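Local coordinates for cycloserine biosynthesis protein DcsG (Streptomyces lavendulae, PDB 6JIL), which catalyses the ATP- and magnesium-dependent cyclisation of O-ureido-D-serine to the antibiotic D-cycloserine, as a monomeric ligase of the ATP-grasp family, at residues A234-A239 and P265-M270; D97-A100 and P104-P107. All coordinates share one frame; numbering follows the deposited sequence.

Contact 1: residues A234-A239 and P265-M270. With MG (magnesium ion), chain H; MG (magnesium ion), chain I; ADP (adenosine-5'-diphosphate), chain G.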
loop_
_atom_site.group_PDB
_atom_site.type_symbol
_atom_site.label_atom_id
_atom_site.label_comp_id
_atom_site.label_asym_id
_atom_site.label_seq_id
_atom_site.Cartn_x
_atom_site.Cartn_y
_atom_site.Cartn_z
ATOM N N ALA A 234 6.797 -5.006 12.047
ATOM C CA ALA A 234 8.002 -5.780 11.751
ATOM C C ALA A 234 7.687 -7.237 11.450
ATOM O O ALA A 234 8.430 -7.890 10.715
ATOM C CB ALA A 234 8.987 -5.698 12.916
ATOM N N ALA A 235 6.604 -7.751 12.027
ATOM C CA ALA A 235 6.208 -9.140 11.779
ATOM C C ALA A 235 5.645 -9.233 10.372
ATOM O O ALA A 235 5.920 -10.188 9.647
ATOM C CB ALA A 235 5.160 -9.588 12.783
ATOM N N ALA A 236 4.857 -8.228 9.994
ATOM C CA ALA A 236 4.262 -8.182 8.673
ATOM C C ALA A 236 5.361 -8.172 7.610
ATOM O O ALA A 236 5.254 -8.850 6.589
ATOM C CB ALA A 236 3.389 -6.943 8.541
ATOM N N LEU A 237 6.419 -7.402 7.856
ATOM C CA LEU A 237 7.536 -7.307 6.921
ATOM C C LEU A 237 8.303 -8.625 6.856
ATOM O O LEU A 237 8.664 -9.092 5.771
ATOM C CB LEU A 237 8.481 -6.170 7.335
ATOM C CG LEU A 237 7.946 -4.742 7.150
ATOM C CD1 LEU A 237 8.874 -3.726 7.788
ATOM C CD2 LEU A 237 7.796 -4.454 5.662
ATOM N N ALA A 238 8.552 -9.228 8.014
ATOM C CA ALA A 238 9.275 -10.490 8.048
ATOM C C ALA A 238 8.458 -11.568 7.331
ATOM O O ALA A 238 9.010 -12.409 6.626
ATOM C CB ALA A 238 9.562 -10.896 9.489
ATOM N N ALA A 239 7.141 -11.531 7.501
ATOM C CA ALA A 239 6.268 -12.505 6.858
ATOM C C ALA A 239 6.359 -12.350 5.345
ATOM O O ALA A 239 6.300 -13.336 4.603
ATOM C CB ALA A 239 4.830 -12.309 7.317
ATOM N N PRO A 265 -2.968 -3.857 17.988
ATOM C CA PRO A 265 -2.950 -3.443 16.580
ATOM C C PRO A 265 -3.058 -4.551 15.539
ATOM O O PRO A 265 -2.592 -5.668 15.748
ATOM C CB PRO A 265 -1.633 -2.680 16.466
ATOM C CG PRO A 265 -0.743 -3.429 17.419
ATOM C CD PRO A 265 -1.639 -3.694 18.611
HETATM N N MSE A 266 -3.691 -4.228 14.414
HETATM C CA MSE A 266 -3.834 -5.167 13.306
HETATM C C MSE A 266 -3.609 -4.443 11.977
HETATM O O MSE A 266 -3.975 -3.277 11.814
HETATM C CB MSE A 266 -5.208 -5.862 13.331
HETATM C CG MSE A 266 -6.420 -4.955 13.490
HETATM SE SE MSE A 266 -8.085 -5.976 13.698
HETATM C CE MSE A 266 -7.902 -6.474 15.555
ATOM N N VAL A 267 -2.983 -5.140 11.039
ATOM C CA VAL A 267 -2.690 -4.572 9.741
ATOM C C VAL A 267 -3.953 -4.227 8.963
ATOM O O VAL A 267 -4.880 -5.030 8.881
ATOM C CB VAL A 267 -1.839 -5.546 8.907
ATOM C CG1 VAL A 267 -1.557 -4.955 7.537
ATOM C CG2 VAL A 267 -0.540 -5.853 9.641
ATOM N N LEU A 268 -3.978 -3.014 8.412
ATOM C CA LEU A 268 -5.087 -2.518 7.602
ATOM C C LEU A 268 -4.644 -2.840 6.186
ATOM O O LEU A 268 -5.334 -3.521 5.438
ATOM C CB LEU A 268 -5.209 -1.000 7.747
ATOM C CG LEU A 268 -6.422 -0.221 7.221
ATOM C CD1 LEU A 268 -5.990 1.227 7.004
ATOM C CD2 LEU A 268 -6.957 -0.800 5.941
ATOM N N GLU A 269 -3.477 -2.314 5.827
ATOM C CA GLU A 269 -2.882 -2.547 4.524
ATOM C C GLU A 269 -1.381 -2.332 4.659
ATOM O O GLU A 269 -0.909 -1.755 5.642
ATOM C CB GLU A 269 -3.462 -1.605 3.463
ATOM C CG GLU A 269 -2.954 -0.175 3.513
ATOM C CD GLU A 269 -2.982 0.481 2.144
ATOM O OE1 GLU A 269 -2.468 -0.138 1.192
ATOM O OE2 GLU A 269 -3.505 1.607 2.020
HETATM N N MSE A 270 -0.637 -2.802 3.668
HETATM C CA MSE A 270 0.814 -2.699 3.672
HETATM C C MSE A 270 1.291 -2.387 2.260
HETATM O O MSE A 270 0.818 -2.987 1.300
HETATM C CB MSE A 270 1.400 -4.021 4.166
HETATM C CG MSE A 270 2.860 -4.244 3.860
HETATM SE SE MSE A 270 3.449 -5.998 4.473
HETATM C CE MSE A 270 4.756 -5.421 5.761
HETATM MG MG MG H . -4.304 3.378 3.144
HETATM MG MG MG I . -2.659 1.801 -0.072
HETATM P PB ADP G . -6.105 2.203 0.117
HETATM O O1B ADP G . -5.599 3.313 1.172
HETATM O O2B ADP G . -4.907 1.439 -0.442
HETATM O O3B ADP G . -6.841 2.918 -1.037
HETATM P PA ADP G . -7.234 1.224 2.426
HETATM O O1A ADP G . -7.263 -0.128 2.980
HETATM O O2A ADP G . -6.004 1.992 3.077
HETATM O O3A ADP G . -7.111 1.110 0.801
HETATM O "O5'" ADP G . -8.634 1.939 2.773
HETATM C "C5'" ADP G . -8.510 3.350 2.590
HETATM C "C4'" ADP G . -9.084 4.054 3.826
HETATM O "O4'" ADP G . -10.419 3.570 4.096
HETATM C "C3'" ADP G . -8.242 3.767 5.064
HETATM O "O3'" ADP G . -7.201 4.722 5.227
HETATM C "C2'" ADP G . -9.272 3.796 6.196
HETATM O "O2'" ADP G . -9.431 5.113 6.734
HETATM C "C1'" ADP G . -10.561 3.275 5.520
HETATM N N9 ADP G . -10.749 1.815 5.755
HETATM C C8 ADP G . -10.574 0.799 4.847
HETATM N N7 ADP G . -10.881 -0.348 5.377
HETATM C C5 ADP G . -11.271 -0.159 6.654
HETATM C C6 ADP G . -11.909 -0.974 7.629
HETATM N N6 ADP G . -12.055 -2.339 7.426
HETATM N N1 ADP G . -12.387 -0.392 8.745
HETATM C C2 ADP G . -12.281 0.921 8.955
HETATM N N3 ADP G . -11.698 1.725 8.068
HETATM C C4 ADP G . -11.187 1.239 6.921
HETATM O O HOH W 1 -5.670 5.390 3.211
HETATM O O HOH W 2 -3.238 3.131 5.195
HETATM O O HOH W 3 -2.567 0.698 -2.084
#

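Contact 2: residues D97-A100 and P104-P107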
loop_
_atom_site.group_PDB
_atom_site.type_symbol
_atom_site.label_atom_id
_atom_site.label_comp_id
_atom_site.label_asym_id
_atom_site.label_seq_id
_atom_site.Cartn_x
_atom_site.Cartn_y
_atom_site.Cartn_z
ATOM N N ASP A 97 -1.907 -13.987 3.263
ATOM C CA ASP A 97 -0.584 -14.564 3.444
ATOM C C ASP A 97 -0.057 -14.083 4.792
ATOM O O ASP A 97 0.597 -14.836 5.521
ATOM C CB ASP A 97 0.352 -14.123 2.317
ATOM C CG ASP A 97 -0.034 -14.719 0.967
ATOM O OD1 ASP A 97 -0.201 -13.951 -0.007
ATOM O OD2 ASP A 97 -0.163 -15.958 0.879
ATOM N N LEU A 98 -0.353 -12.830 5.129
ATOM C CA LEU A 98 0.082 -12.277 6.406
ATOM C C LEU A 98 -0.603 -13.025 7.537
ATOM O O LEU A 98 0.026 -13.347 8.543
ATOM C CB LEU A 98 -0.254 -10.788 6.512
ATOM C CG LEU A 98 0.559 -9.860 5.609
ATOM C CD1 LEU A 98 0.175 -8.401 5.874
ATOM C CD2 LEU A 98 2.041 -10.079 5.869
ATOM N N ALA A 99 -1.894 -13.299 7.368
ATOM C CA ALA A 99 -2.654 -14.009 8.385
ATOM C C ALA A 99 -2.098 -15.419 8.605
ATOM O O ALA A 99 -2.083 -15.914 9.733
ATOM C CB ALA A 99 -4.123 -14.077 7.991
ATOM N N ALA A 100 -1.628 -16.051 7.533
ATOM C CA ALA A 100 -1.079 -17.401 7.617
ATOM C C ALA A 100 0.254 -17.423 8.360
ATOM O O ALA A 100 0.700 -18.480 8.805
ATOM C CB ALA A 100 -0.905 -17.985 6.221
ATOM N N PRO A 104 -1.462 -10.356 12.763
ATOM C CA PRO A 104 -2.851 -9.938 12.978
ATOM C C PRO A 104 -3.347 -8.972 11.906
ATOM O O PRO A 104 -2.777 -7.908 11.711
ATOM C CB PRO A 104 -2.805 -9.291 14.362
ATOM C CG PRO A 104 -1.429 -8.713 14.402
ATOM C CD PRO A 104 -0.585 -9.821 13.817
ATOM N N VAL A 105 -4.409 -9.350 11.209
ATOM C CA VAL A 105 -4.960 -8.501 10.166
ATOM C C VAL A 105 -6.458 -8.310 10.344
ATOM O O VAL A 105 -7.105 -9.039 11.086
ATOM C CB VAL A 105 -4.715 -9.099 8.761
ATOM C CG1 VAL A 105 -3.247 -9.361 8.557
ATOM C CG2 VAL A 105 -5.500 -10.383 8.597
ATOM N N ILE A 106 -7.003 -7.318 9.655
ATOM C CA ILE A 106 -8.425 -7.050 9.716
ATOM C C ILE A 106 -9.118 -8.230 9.055
ATOM O O ILE A 106 -8.713 -8.654 7.972
ATOM C CB ILE A 106 -8.794 -5.767 8.931
ATOM C CG1 ILE A 106 -8.260 -4.529 9.665
ATOM C CG2 ILE A 106 -10.307 -5.688 8.741
ATOM C CD1 ILE A 106 -8.558 -3.208 8.954
ATOM N N PRO A 107 -10.141 -8.801 9.714
ATOM C CA PRO A 107 -10.856 -9.935 9.121
ATOM C C PRO A 107 -11.154 -9.550 7.671
ATOM O O PRO A 107 -11.866 -8.579 7.414
ATOM C CB PRO A 107 -12.107 -10.031 9.989
ATOM C CG PRO A 107 -11.581 -9.634 11.341
ATOM C CD PRO A 107 -10.704 -8.445 11.030
#

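Contact 1: residues A234-A239 and P265-M270
M270, a selenomethionine, reaches from its strand to the helix and packs against A236. Its CG lies anti to the backbone N (chi1 163°). The next bond is also extended, so the chain runs straight to SE before it bends. The bend lays CE against the helix, 3.5 Å from A236 CB. The same methyl abuts the backbone carbonyl carbon of A236. It also nears the side chain of L237, but that approach is modelled too close to trust in detail. With that reserve, CE lies in a groove between A236 and L237. A236 is the matching bump. Its methyl points at the strand and sits between M270 and V267, with V267 CG2 4.2 Å from A236 CB. No hydrogen bond crosses, and the fit is apolar.

The residue before M270 serves the active site. E269 OE2 bridges the two magnesium ions, at 2.2 Å from one and 2.3 Å from the other. E269 OE1 binds the second ion as well, making that grip bidentate. The first ion also takes two ADP oxygens and two waters, the second one ADP oxygen and one water. E271 completes part of the metal site.

Helix 227-244 thus packs on strand 265-271, the outermost strand of a five-stranded antiparallel sheet. V255 of neighbouring strand 252-259 touches M270. F191 of strand 186-192 packs on L237.

Contact 2: residues D97-A100 and P104-P107
Helix 94-100 and the loop that leads from it to strand 109-111 fold back on each other within the ATP-grasp region. V105 makes the contact across a three-residue connection. Its side chain points back at the helix and forks over two successive residues. One branch goes to each: V105 CG1 lies 3.9 Å from L98 CB, and V105 CG2 lies 4.0 Å from A99 CB. The chi1 of -55° sets CG1 anti to the carbonyl carbon and CG2 between the backbone N and the carbonyl carbon. This rotation turns both methyls to the helix.

L98 meets V105 with its CB, near the root of the side chain. The rest of L98 continues past the contact to A239 and S240 of helix 227-244 and to V103. L98 is therefore buried, while A99 is on the exposed side, so the valine spans from the inside of the fold to its edge. The backbones come closest at A99 and P104, whose CA atoms are 6.1 Å apart.

V105 also touches V267 of strand 265-271, which places the loop beside that strand. The next residue, I106, touches ADP and packs on V178 and Q175.

No hydrogen bond or charge pair joins the two segments. They meet here by methyl and methylene contacts, without the directional demands of polar bonds. The contact is small, 112 Å², and apolar. Contacts of this kind fix distance and shape but not a donor-acceptor direction.

The touching residues of contact 1 are all buried. Contact 2 runs from a buried leucine to an exposed alanine. Both are apolar across their segments, but contact 1 also carries the magnesium-binding glutamate, whereas contact 2 meets the nucleotide through one loop residue. They share no helix or strand, yet they touch directly. The backbone of V267 makes two probable hydrogen bonds to loop 104-107: V267 N to P104 O at 2.9 Å and V267 O to I106 N at 3.2 Å. L98 CD2 also packs against A236 O. The loop therefore runs beside the outermost strand, and helices 94-100 and 227-244 meet nearby. Polar backbone pairing joins the contacts, while side-chain packing makes each one.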